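Local coordinates for protein 26S proteasome regulatory subunit rpn10 (Schizosaccharomyces pombe, PDB 2X5N) that protects polyubiquitin chains from disassembly by deubiquitinating enzymes as a subunit of the 26S proteasome, thereby promoting protein degradation, at residues V1-S12 and I104-S115; G87-L97 and L127-I138. All coordinates share one frame; numbering follows the deposited sequence.

Interaction 1 (V1-S12 and I104-S115); sequences VLEATMILIDNS and IQRQRIVAFVGS. With SO4 (sulfate ion), chain B.
Glu3 and Arg108 form a salt bridge at one end of a parallel strand pair, and Asp10 ties the other end together. Arg108 NE donates to Glu3 OE1 at 2.8 Å; the oxygen lies in the guanidinium plane, while the carboxylate is turned 73° against that plane. A bend at chi3 (-68°) in the otherwise extended arginine brings NE to the acid, and a water joins OE1 to Arg108 NH2. Asp10 OD2 accepts from Ser115 OG at 2.7 Å on its syn side and from Gly114 N at 3.0 Å on its anti side, whereas OD1 accepts from Ser12 OG and from Ser12 N, the latter making an Asx turn. Four bonds fix the rotation of this buried carboxylate. Arg106 NE and NH2 donate to a sulfate, probably from the crystallisation liquor, whose O4 takes Leu2 N as well as NE. Backbone hydrogen bonds, donated by the strands in turn, begin with Arg106 N to Leu2 O (3.0 Å) and end with Phe112 N to Leu8 O (2.9 Å). Thr5 CG2 meets Val110 CG2 at 3.8 Å on one face, and Leu8 CD2 reaches Ile109 CG2 at 4.0 Å on the other. Strand 47-52 flanks 3-9 and 136-143 flanks 106-113, so both are interior to the von Willebrand A sheet, with helix 24-42 on Thr5 and Phe112 and helix 86-98 on Met6 and Ile109.

Interaction 2 (G87-L97 and L127-I138); sequences GDGIQIAQLAL and LAKRMKKNNVAI
Gln94 and Asn134 join two nearly parallel helices, 87-97 and 127-133, on one side of the von Willebrand A fold, where the second helix ends in a Schellman motif at Asn135 and the chain turns into strand 136-138. The polar part centres on the Gln94 amide. Its OE1 accepts from Asn134 ND2 at 3.0 Å in a fairly straight bond (164°), the two amide planes standing 59° apart. Its NE2 donates back to Ile90 O at 3.2 Å, from above the carbonyl plane and from the face opposite Gln94 N, and also to a water that donates to Leu127 O. With these three bonds the amide is held in one orientation, and replacing Gln94 by a leucine would probably leave Asn134 ND2 without this acceptor and break the water link to Leu127 O. The apolar part lies beside it. Leu127 rests CD1 on Gly87 CA and CD2 beside the Gln91 amide, with both against Ile90 CD1, CD2 at 3.9 Å. In the conformer described, with CG1 between N and the carbonyl carbon (chi1 62°), Ile90 also places CG2 against Ile138 CD1 (4.0 Å). Met131 CG lies over one face of the Gln94 amide, 3.6 Å from NE2.

From the N terminus the chain first lays down strand 3-9, then passes through helices and the strands 47-52 and 60-63 before helix 86-98. Strand 106-113 follows and closes the longer loop, interaction 1, across 91 intervening residues. Helix 121-133 and the start of strand 136-143 then come back to helix 86-98 in interaction 2, closing a shorter loop of 29 residues. Because 87-97 falls inside the first loop and 127-138 beyond it, the two contacts cross rather than nest. They also meet directly: probable backbone hydrogen bonds from Ala137 to Gln107 and Ile109 join the neighbouring strands 136-143 and 106-113, while helix 86-98 is tied in separately by packing, as with Leu97 on Gln107.

Interaction 1 (V1-S12 and I104-S115)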
loop_
_atom_site.group_PDB
_atom_site.type_symbol
_atom_site.label_atom_id
_atom_site.label_comp_id
_atom_site.label_asym_id
_atom_site.label_seq_id
_atom_site.Cartn_x
_atom_site.Cartn_y
_atom_site.Cartn_z
ATOM N N VAL A 1 11.418 7.990 -11.358
ATOM C CA VAL A 1 11.221 6.579 -11.691
ATOM C C VAL A 1 9.939 6.348 -12.502
ATOM O O VAL A 1 8.875 6.856 -12.137
ATOM C CB VAL A 1 11.129 5.750 -10.383
ATOM C CG1 VAL A 1 10.882 4.296 -10.645
ATOM C CG2 VAL A 1 12.410 5.926 -9.558
ATOM N N LEU A 2 10.045 5.555 -13.568
ATOM C CA LEU A 2 8.900 5.112 -14.337
ATOM C C LEU A 2 8.407 3.778 -13.773
ATOM O O LEU A 2 9.075 2.746 -13.901
ATOM C CB LEU A 2 9.278 4.985 -15.806
ATOM C CG LEU A 2 8.191 4.408 -16.705
ATOM C CD1 LEU A 2 7.011 5.330 -16.791
ATOM C CD2 LEU A 2 8.752 4.193 -18.109
ATOM N N GLU A 3 7.259 3.828 -13.097
ATOM C CA GLU A 3 6.721 2.674 -12.396
ATOM C C GLU A 3 5.188 2.697 -12.344
ATOM O O GLU A 3 4.552 3.755 -12.354
ATOM C CB GLU A 3 7.312 2.555 -10.975
ATOM C CG GLU A 3 6.964 3.718 -10.038
ATOM C CD GLU A 3 7.643 3.627 -8.684
ATOM O OE1 GLU A 3 8.140 2.546 -8.320
ATOM O OE2 GLU A 3 7.662 4.645 -7.958
ATOM N N ALA A 4 4.625 1.496 -12.279
ATOM C CA ALA A 4 3.218 1.248 -12.006
ATOM C C ALA A 4 3.113 0.817 -10.564
ATOM O O ALA A 4 3.852 -0.076 -10.122
ATOM C CB ALA A 4 2.721 0.110 -12.885
ATOM N N THR A 5 2.178 1.403 -9.831
ATOM C CA THR A 5 2.064 1.146 -8.401
ATOM C C THR A 5 0.659 0.703 -8.067
ATOM O O THR A 5 -0.312 1.403 -8.374
ATOM C CB THR A 5 2.371 2.420 -7.582
ATOM O OG1 THR A 5 3.677 2.912 -7.901
ATOM C CG2 THR A 5 2.319 2.177 -6.088
ATOM N N MET A 6 0.553 -0.458 -7.427
ATOM C CA MET A 6 -0.711 -0.876 -6.842
ATOM C C MET A 6 -0.725 -0.453 -5.384
ATOM O O MET A 6 0.163 -0.844 -4.619
ATOM C CB MET A 6 -0.918 -2.386 -6.938
ATOM C CG MET A 6 -1.137 -2.917 -8.356
ATOM S SD MET A 6 -2.570 -2.241 -9.193
ATOM C CE MET A 6 -3.866 -2.713 -8.168
ATOM N N ILE A 7 -1.720 0.353 -5.027
ATOM C CA ILE A 7 -1.921 0.827 -3.668
ATOM C C ILE A 7 -2.999 -0.040 -3.014
ATOM O O ILE A 7 -4.096 -0.150 -3.521
ATOM C CB ILE A 7 -2.291 2.339 -3.622
ATOM C CG1 ILE A 7 -1.186 3.176 -4.301
ATOM C CG2 ILE A 7 -2.471 2.736 -2.187
ATOM C CD1 ILE A 7 -1.514 4.620 -4.545
ATOM N N LEU A 8 -2.630 -0.679 -1.908
ATOM C CA LEU A 8 -3.464 -1.639 -1.218
ATOM C C LEU A 8 -3.904 -1.047 0.109
ATOM O O LEU A 8 -3.070 -0.774 0.990
ATOM C CB LEU A 8 -2.681 -2.926 -0.938
ATOM C CG LEU A 8 -2.645 -3.962 -2.070
ATOM C CD1 LEU A 8 -2.205 -3.349 -3.412
ATOM C CD2 LEU A 8 -1.721 -5.118 -1.711
ATOM N N ILE A 9 -5.208 -0.853 0.250
ATOM C CA ILE A 9 -5.777 -0.295 1.477
ATOM C C ILE A 9 -6.346 -1.403 2.342
ATOM O O ILE A 9 -6.893 -2.393 1.851
ATOM C CB ILE A 9 -6.842 0.801 1.211
ATOM C CG1 ILE A 9 -8.043 0.312 0.380
ATOM C CG2 ILE A 9 -6.157 2.007 0.565
ATOM C CD1 ILE A 9 -9.133 1.311 0.348
ATOM N N ASP A 10 -6.173 -1.230 3.641
ATOM C CA ASP A 10 -6.750 -2.115 4.631
ATOM C C ASP A 10 -8.151 -1.589 4.963
ATOM O O ASP A 10 -8.302 -0.499 5.529
ATOM C CB ASP A 10 -5.821 -2.171 5.852
ATOM C CG ASP A 10 -6.221 -3.213 6.886
ATOM O OD1 ASP A 10 -7.399 -3.627 6.931
ATOM O OD2 ASP A 10 -5.327 -3.601 7.673
ATOM N N ASN A 11 -9.166 -2.347 4.561
ATOM C CA ASN A 11 -10.561 -2.046 4.932
ATOM C C ASN A 11 -11.130 -3.132 5.837
ATOM O O ASN A 11 -12.323 -3.443 5.755
ATOM C CB ASN A 11 -11.445 -1.853 3.701
ATOM C CG ASN A 11 -11.565 -3.102 2.872
ATOM O OD1 ASN A 11 -10.613 -3.864 2.754
ATOM N ND2 ASN A 11 -12.731 -3.301 2.248
ATOM N N SER A 12 -10.283 -3.690 6.715
ATOM C CA SER A 12 -10.745 -4.643 7.723
ATOM C C SER A 12 -11.409 -3.944 8.904
ATOM O O SER A 12 -11.320 -2.722 9.063
ATOM C CB SER A 12 -9.592 -5.507 8.240
ATOM O OG SER A 12 -8.781 -4.798 9.151
ATOM N N ILE A 104 7.231 -1.223 -19.791
ATOM C CA ILE A 104 8.490 -0.594 -19.398
ATOM C C ILE A 104 8.416 -0.146 -17.942
ATOM O O ILE A 104 9.434 -0.069 -17.267
ATOM C CB ILE A 104 8.898 0.616 -20.282
ATOM C CG1 ILE A 104 8.804 0.268 -21.772
ATOM C CG2 ILE A 104 10.320 1.056 -19.925
ATOM C CD1 ILE A 104 9.266 1.369 -22.698
ATOM N N GLN A 105 7.216 0.137 -17.457
ATOM C CA GLN A 105 7.075 0.494 -16.050
ATOM C C GLN A 105 7.603 -0.593 -15.121
ATOM O O GLN A 105 7.255 -1.755 -15.250
ATOM C CB GLN A 105 5.594 0.717 -15.730
ATOM C CG GLN A 105 4.973 2.005 -16.242
ATOM C CD GLN A 105 3.502 2.012 -15.971
ATOM O OE1 GLN A 105 2.771 1.113 -16.394
ATOM N NE2 GLN A 105 3.080 2.931 -15.138
ATOM N N ARG A 106 8.406 -0.168 -14.156
ATOM C CA ARG A 106 8.755 -0.989 -13.018
ATOM C C ARG A 106 7.501 -1.304 -12.220
ATOM O O ARG A 106 6.469 -0.658 -12.393
ATOM C CB ARG A 106 9.752 -0.244 -12.131
ATOM C CG ARG A 106 11.054 0.172 -12.832
ATOM C CD ARG A 106 11.752 1.238 -12.020
ATOM N NE ARG A 106 12.940 1.829 -12.646
ATOM C CZ ARG A 106 14.163 1.326 -12.549
ATOM N NH1 ARG A 106 14.364 0.185 -11.901
ATOM N NH2 ARG A 106 15.182 1.950 -13.123
ATOM N N GLN A 107 7.596 -2.286 -11.334
ATOM C CA GLN A 107 6.441 -2.739 -10.574
ATOM C C GLN A 107 6.614 -2.463 -9.090
ATOM O O GLN A 107 7.646 -2.791 -8.502
ATOM C CB GLN A 107 6.224 -4.226 -10.798
ATOM C CG GLN A 107 6.028 -4.611 -12.280
ATOM C CD GLN A 107 5.792 -6.097 -12.423
ATOM O OE1 GLN A 107 4.732 -6.576 -12.084
ATOM N NE2 GLN A 107 6.783 -6.827 -12.891
ATOM N N ARG A 108 5.586 -1.838 -8.496
ATOM C CA ARG A 108 5.639 -1.510 -7.075
ATOM C C ARG A 108 4.277 -1.736 -6.428
ATOM O O ARG A 108 3.234 -1.478 -7.029
ATOM C CB ARG A 108 6.074 -0.051 -6.862
ATOM C CG ARG A 108 6.123 0.395 -5.376
ATOM C CD ARG A 108 6.667 1.832 -5.210
ATOM N NE ARG A 108 8.073 1.866 -5.579
ATOM C CZ ARG A 108 9.073 1.485 -4.801
ATOM N NH1 ARG A 108 8.876 1.185 -3.529
ATOM N NH2 ARG A 108 10.286 1.417 -5.309
ATOM N N ILE A 109 4.318 -2.158 -5.172
ATOM C CA ILE A 109 3.156 -2.237 -4.301
ATOM C C ILE A 109 3.374 -1.296 -3.126
ATOM O O ILE A 109 4.444 -1.295 -2.532
ATOM C CB ILE A 109 2.971 -3.684 -3.764
ATOM C CG1 ILE A 109 2.661 -4.604 -4.944
ATOM C CG2 ILE A 109 1.888 -3.715 -2.682
ATOM C CD1 ILE A 109 2.660 -6.069 -4.579
ATOM N N VAL A 110 2.357 -0.500 -2.781
ATOM C CA VAL A 110 2.348 0.263 -1.514
ATOM C C VAL A 110 1.152 -0.240 -0.718
ATOM O O VAL A 110 0.033 -0.090 -1.173
ATOM C CB VAL A 110 2.257 1.788 -1.734
ATOM C CG1 VAL A 110 2.182 2.498 -0.394
ATOM C CG2 VAL A 110 3.476 2.252 -2.500
ATOM N N ALA A 111 1.400 -0.888 0.418
ATOM C CA ALA A 111 0.344 -1.518 1.182
ATOM C C ALA A 111 0.254 -0.953 2.588
ATOM O O ALA A 111 1.272 -0.802 3.276
ATOM C CB ALA A 111 0.580 -3.029 1.275
ATOM N N PHE A 112 -0.972 -0.725 3.028
ATOM C CA PHE A 112 -1.263 -0.355 4.397
ATOM C C PHE A 112 -1.620 -1.599 5.204
ATOM O O PHE A 112 -2.388 -2.441 4.748
ATOM C CB PHE A 112 -2.455 0.584 4.444
ATOM C CG PHE A 112 -2.208 1.942 3.866
ATOM C CD1 PHE A 112 -1.937 3.025 4.696
ATOM C CD2 PHE A 112 -2.264 2.152 2.488
ATOM C CE1 PHE A 112 -1.751 4.292 4.174
ATOM C CE2 PHE A 112 -2.073 3.422 1.966
ATOM C CZ PHE A 112 -1.831 4.495 2.811
ATOM N N VAL A 113 -1.061 -1.701 6.408
ATOM C CA VAL A 113 -1.399 -2.768 7.323
ATOM C C VAL A 113 -1.770 -2.151 8.669
ATOM O O VAL A 113 -0.941 -1.536 9.341
ATOM C CB VAL A 113 -0.210 -3.734 7.506
ATOM C CG1 VAL A 113 -0.544 -4.790 8.592
ATOM C CG2 VAL A 113 0.147 -4.396 6.172
ATOM N N GLY A 114 -3.038 -2.310 9.040
ATOM C CA GLY A 114 -3.558 -1.850 10.324
ATOM C C GLY A 114 -4.237 -2.964 11.077
ATOM O O GLY A 114 -5.025 -2.717 11.993
ATOM N N SER A 115 -3.868 -4.190 10.734
ATOM C CA SER A 115 -4.504 -5.387 11.251
ATOM C C SER A 115 -3.455 -6.483 11.387
ATOM O O SER A 115 -2.458 -6.491 10.676
ATOM C CB SER A 115 -5.565 -5.864 10.272
ATOM O OG SER A 115 -4.989 -5.933 8.989
HETATM S S SO4 B . 13.612 5.123 -14.664
HETATM O O1 SO4 B . 14.845 4.626 -14.055
HETATM O O2 SO4 B . 13.357 6.504 -14.215
HETATM O O3 SO4 B . 13.808 5.102 -16.106
HETATM O O4 SO4 B . 12.558 4.224 -14.296
HETATM O O HOH W 1 10.799 1.783 -15.922
HETATM O O HOH W 2 10.419 1.016 -8.325
#

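Interaction 2 (G87-L97 and L127-I138)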
loop_
_atom_site.group_PDB
_atom_site.type_symbol
_atom_site.label_atom_id
_atom_site.label_comp_id
_atom_site.label_asym_id
_atom_site.label_seq_id
_atom_site.Cartn_x
_atom_site.Cartn_y
_atom_site.Cartn_z
ATOM N N GLY A 87 -1.320 -11.542 2.549
ATOM C CA GLY A 87 -0.608 -12.303 1.528
ATOM C C GLY A 87 -1.419 -12.477 0.244
ATOM O O GLY A 87 -0.899 -12.344 -0.857
ATOM N N ASP A 88 -2.699 -12.795 0.375
ATOM C CA ASP A 88 -3.554 -12.861 -0.810
ATOM C C ASP A 88 -3.521 -11.532 -1.548
ATOM O O ASP A 88 -3.479 -11.499 -2.775
ATOM C CB ASP A 88 -5.007 -13.183 -0.442
ATOM C CG ASP A 88 -5.230 -14.625 -0.063
ATOM O OD1 ASP A 88 -4.405 -15.499 -0.362
ATOM O OD2 ASP A 88 -6.297 -14.906 0.498
ATOM N N GLY A 89 -3.561 -10.419 -0.806
ATOM C CA GLY A 89 -3.545 -9.103 -1.425
ATOM C C GLY A 89 -2.277 -8.840 -2.223
ATOM O O GLY A 89 -2.362 -8.364 -3.355
ATOM N N ILE A 90 -1.110 -9.112 -1.663
ATOM C CA ILE A 90 0.093 -8.793 -2.405
ATOM C C ILE A 90 0.320 -9.780 -3.559
ATOM O O ILE A 90 1.007 -9.446 -4.520
ATOM C CB ILE A 90 1.339 -8.677 -1.506
ATOM C CG1 ILE A 90 1.617 -10.001 -0.806
ATOM C CG2 ILE A 90 1.175 -7.538 -0.495
ATOM C CD1 ILE A 90 2.945 -10.019 -0.019
ATOM N N GLN A 91 -0.285 -10.966 -3.500
ATOM C CA GLN A 91 -0.260 -11.864 -4.659
ATOM C C GLN A 91 -1.180 -11.376 -5.782
ATOM O O GLN A 91 -0.778 -11.317 -6.942
ATOM C CB GLN A 91 -0.614 -13.279 -4.222
ATOM C CG GLN A 91 0.447 -13.916 -3.388
ATOM C CD GLN A 91 0.136 -15.350 -3.053
ATOM O OE1 GLN A 91 -1.023 -15.767 -3.042
ATOM N NE2 GLN A 91 1.182 -16.127 -2.776
ATOM N N ILE A 92 -2.411 -11.000 -5.435
ATOM C CA ILE A 92 -3.341 -10.476 -6.419
ATOM C C ILE A 92 -2.791 -9.192 -7.045
ATOM O O ILE A 92 -2.944 -8.948 -8.242
ATOM C CB ILE A 92 -4.716 -10.266 -5.793
ATOM C CG1 ILE A 92 -5.362 -11.622 -5.451
ATOM C CG2 ILE A 92 -5.634 -9.472 -6.713
ATOM C CD1 ILE A 92 -6.573 -11.521 -4.540
ATOM N N ALA A 93 -2.121 -8.366 -6.236
ATOM C CA ALA A 93 -1.515 -7.145 -6.750
ATOM C C ALA A 93 -0.468 -7.458 -7.794
ATOM O O ALA A 93 -0.345 -6.759 -8.797
ATOM C CB ALA A 93 -0.893 -6.351 -5.612
ATOM N N GLN A 94 0.336 -8.493 -7.563
ATOM C CA GLN A 94 1.313 -8.891 -8.574
ATOM C C GLN A 94 0.648 -9.356 -9.869
ATOM O O GLN A 94 1.128 -9.049 -10.965
ATOM C CB GLN A 94 2.222 -9.971 -8.025
ATOM C CG GLN A 94 3.192 -9.392 -7.002
ATOM C CD GLN A 94 4.073 -10.453 -6.424
ATOM O OE1 GLN A 94 5.030 -10.910 -7.074
ATOM N NE2 GLN A 94 3.786 -10.859 -5.190
ATOM N N LEU A 95 -0.444 -10.105 -9.752
ATOM C CA LEU A 95 -1.204 -10.497 -10.932
ATOM C C LEU A 95 -1.727 -9.246 -11.672
ATOM O O LEU A 95 -1.614 -9.142 -12.894
ATOM C CB LEU A 95 -2.340 -11.449 -10.524
ATOM C CG LEU A 95 -3.350 -11.854 -11.612
ATOM C CD1 LEU A 95 -2.668 -12.528 -12.791
ATOM C CD2 LEU A 95 -4.395 -12.766 -11.024
ATOM N N ALA A 96 -2.261 -8.281 -10.934
ATOM C CA ALA A 96 -2.764 -7.054 -11.537
ATOM C C ALA A 96 -1.646 -6.307 -12.271
ATOM O O ALA A 96 -1.855 -5.807 -13.390
ATOM C CB ALA A 96 -3.401 -6.194 -10.473
ATOM N N LEU A 97 -0.454 -6.253 -11.661
ATOM C CA LEU A 97 0.652 -5.518 -12.249
ATOM C C LEU A 97 1.124 -6.138 -13.564
ATOM O O LEU A 97 1.682 -5.448 -14.403
ATOM C CB LEU A 97 1.808 -5.384 -11.263
ATOM C CG LEU A 97 1.580 -4.312 -10.175
ATOM C CD1 LEU A 97 2.475 -4.549 -8.976
ATOM C CD2 LEU A 97 1.778 -2.887 -10.708
ATOM N N LEU A 127 6.865 -14.946 0.796
ATOM C CA LEU A 127 6.190 -13.904 0.011
ATOM C C LEU A 127 7.221 -12.859 -0.468
ATOM O O LEU A 127 7.253 -12.484 -1.650
ATOM C CB LEU A 127 5.077 -13.249 0.841
ATOM C CG LEU A 127 3.766 -14.028 0.983
ATOM C CD1 LEU A 127 2.956 -13.528 2.182
ATOM C CD2 LEU A 127 2.924 -13.940 -0.287
ATOM N N ALA A 128 8.052 -12.393 0.459
ATOM C CA ALA A 128 9.019 -11.340 0.187
ATOM C C ALA A 128 10.063 -11.772 -0.842
ATOM O O ALA A 128 10.397 -11.033 -1.754
ATOM C CB ALA A 128 9.708 -10.939 1.484
ATOM N N LYS A 129 10.591 -12.976 -0.684
ATOM C CA LYS A 129 11.640 -13.430 -1.568
ATOM C C LYS A 129 11.094 -13.683 -2.956
ATOM O O LYS A 129 11.790 -13.474 -3.938
ATOM C CB LYS A 129 12.321 -14.685 -1.016
ATOM C CG LYS A 129 13.156 -14.417 0.231
ATOM C CD LYS A 129 14.066 -15.586 0.575
ATOM C CE LYS A 129 15.092 -15.186 1.622
ATOM N NZ LYS A 129 16.042 -16.283 1.944
ATOM N N ARG A 130 9.842 -14.133 -3.027
ATOM C CA ARG A 130 9.158 -14.264 -4.299
ATOM C C ARG A 130 8.983 -12.889 -4.977
ATOM O O ARG A 130 9.264 -12.783 -6.176
ATOM C CB ARG A 130 7.804 -14.989 -4.123
ATOM C CG ARG A 130 7.006 -15.192 -5.404
ATOM C CD ARG A 130 7.733 -16.112 -6.384
ATOM N NE ARG A 130 7.873 -17.470 -5.863
ATOM C CZ ARG A 130 8.488 -18.462 -6.501
ATOM N NH1 ARG A 130 9.024 -18.263 -7.697
ATOM N NH2 ARG A 130 8.571 -19.654 -5.936
ATOM N N MET A 131 8.552 -11.853 -4.242
ATOM C CA MET A 131 8.495 -10.497 -4.807
ATOM C C MET A 131 9.858 -10.068 -5.345
ATOM O O MET A 131 9.955 -9.487 -6.426
ATOM C CB MET A 131 8.040 -9.462 -3.769
ATOM C CG MET A 131 6.557 -9.510 -3.382
ATOM S SD MET A 131 6.025 -8.002 -2.607
ATOM C CE MET A 131 6.070 -6.865 -3.971
ATOM N N LYS A 132 10.915 -10.336 -4.584
ATOM C CA LYS A 132 12.230 -9.871 -4.968
ATOM C C LYS A 132 12.646 -10.574 -6.256
ATOM O O LYS A 132 13.204 -9.959 -7.169
ATOM C CB LYS A 132 13.242 -10.138 -3.854
ATOM C CG LYS A 132 14.631 -9.628 -4.174
ATOM C CD LYS A 132 15.617 -9.940 -3.053
ATOM C CE LYS A 132 17.017 -9.461 -3.404
ATOM N NZ LYS A 132 18.022 -9.828 -2.370
ATOM N N LYS A 133 12.347 -11.869 -6.329
ATOM C CA LYS A 133 12.636 -12.661 -7.522
ATOM C C LYS A 133 11.862 -12.098 -8.711
ATOM O O LYS A 133 12.360 -12.074 -9.825
ATOM C CB LYS A 133 12.261 -14.128 -7.288
ATOM C CG LYS A 133 12.562 -15.056 -8.455
ATOM C CD LYS A 133 12.077 -16.469 -8.164
ATOM C CE LYS A 133 12.427 -17.437 -9.282
ATOM N NZ LYS A 133 13.890 -17.703 -9.359
ATOM N N ASN A 134 10.649 -11.622 -8.440
ATOM C CA ASN A 134 9.752 -11.072 -9.463
ATOM C C ASN A 134 10.025 -9.593 -9.795
ATOM O O ASN A 134 9.311 -9.016 -10.606
ATOM C CB ASN A 134 8.293 -11.254 -8.987
ATOM C CG ASN A 134 7.847 -12.725 -9.020
ATOM O OD1 ASN A 134 8.457 -13.543 -9.705
ATOM N ND2 ASN A 134 6.802 -13.060 -8.265
ATOM N N ASN A 135 11.021 -8.979 -9.132
ATOM C CA ASN A 135 11.409 -7.563 -9.349
ATOM C C ASN A 135 10.299 -6.538 -8.993
ATOM O O ASN A 135 10.144 -5.474 -9.569
ATOM C CB ASN A 135 11.897 -7.340 -10.778
ATOM C CG ASN A 135 13.274 -7.927 -11.017
ATOM O OD1 ASN A 135 14.158 -7.820 -10.161
ATOM N ND2 ASN A 135 13.468 -8.542 -12.177
ATOM N N VAL A 136 9.529 -6.924 -8.012
ATOM C CA VAL A 136 8.456 -6.140 -7.451
ATOM C C VAL A 136 8.879 -5.448 -6.179
ATOM O O VAL A 136 9.181 -6.158 -5.228
ATOM C CB VAL A 136 7.127 -6.906 -7.321
ATOM C CG1 VAL A 136 6.015 -6.000 -6.891
ATOM C CG2 VAL A 136 6.795 -7.634 -8.613
ATOM N N ALA A 137 8.943 -4.127 -6.171
ATOM C CA ALA A 137 9.257 -3.377 -4.965
ATOM C C ALA A 137 8.020 -3.248 -4.102
ATOM O O ALA A 137 6.896 -3.325 -4.598
ATOM C CB ALA A 137 9.757 -2.005 -5.331
ATOM N N ILE A 138 8.229 -3.052 -2.807
ATOM C CA ILE A 138 7.108 -2.894 -1.904
ATOM C C ILE A 138 7.459 -1.939 -0.771
ATOM O O ILE A 138 8.561 -1.985 -0.209
ATOM C CB ILE A 138 6.610 -4.249 -1.373
ATOM C CG1 ILE A 138 5.402 -4.054 -0.440
ATOM C CG2 ILE A 138 7.745 -5.036 -0.715
ATOM C CD1 ILE A 138 4.499 -5.243 -0.334
HETATM O O HOH W 3 4.916 -12.765 -3.419
#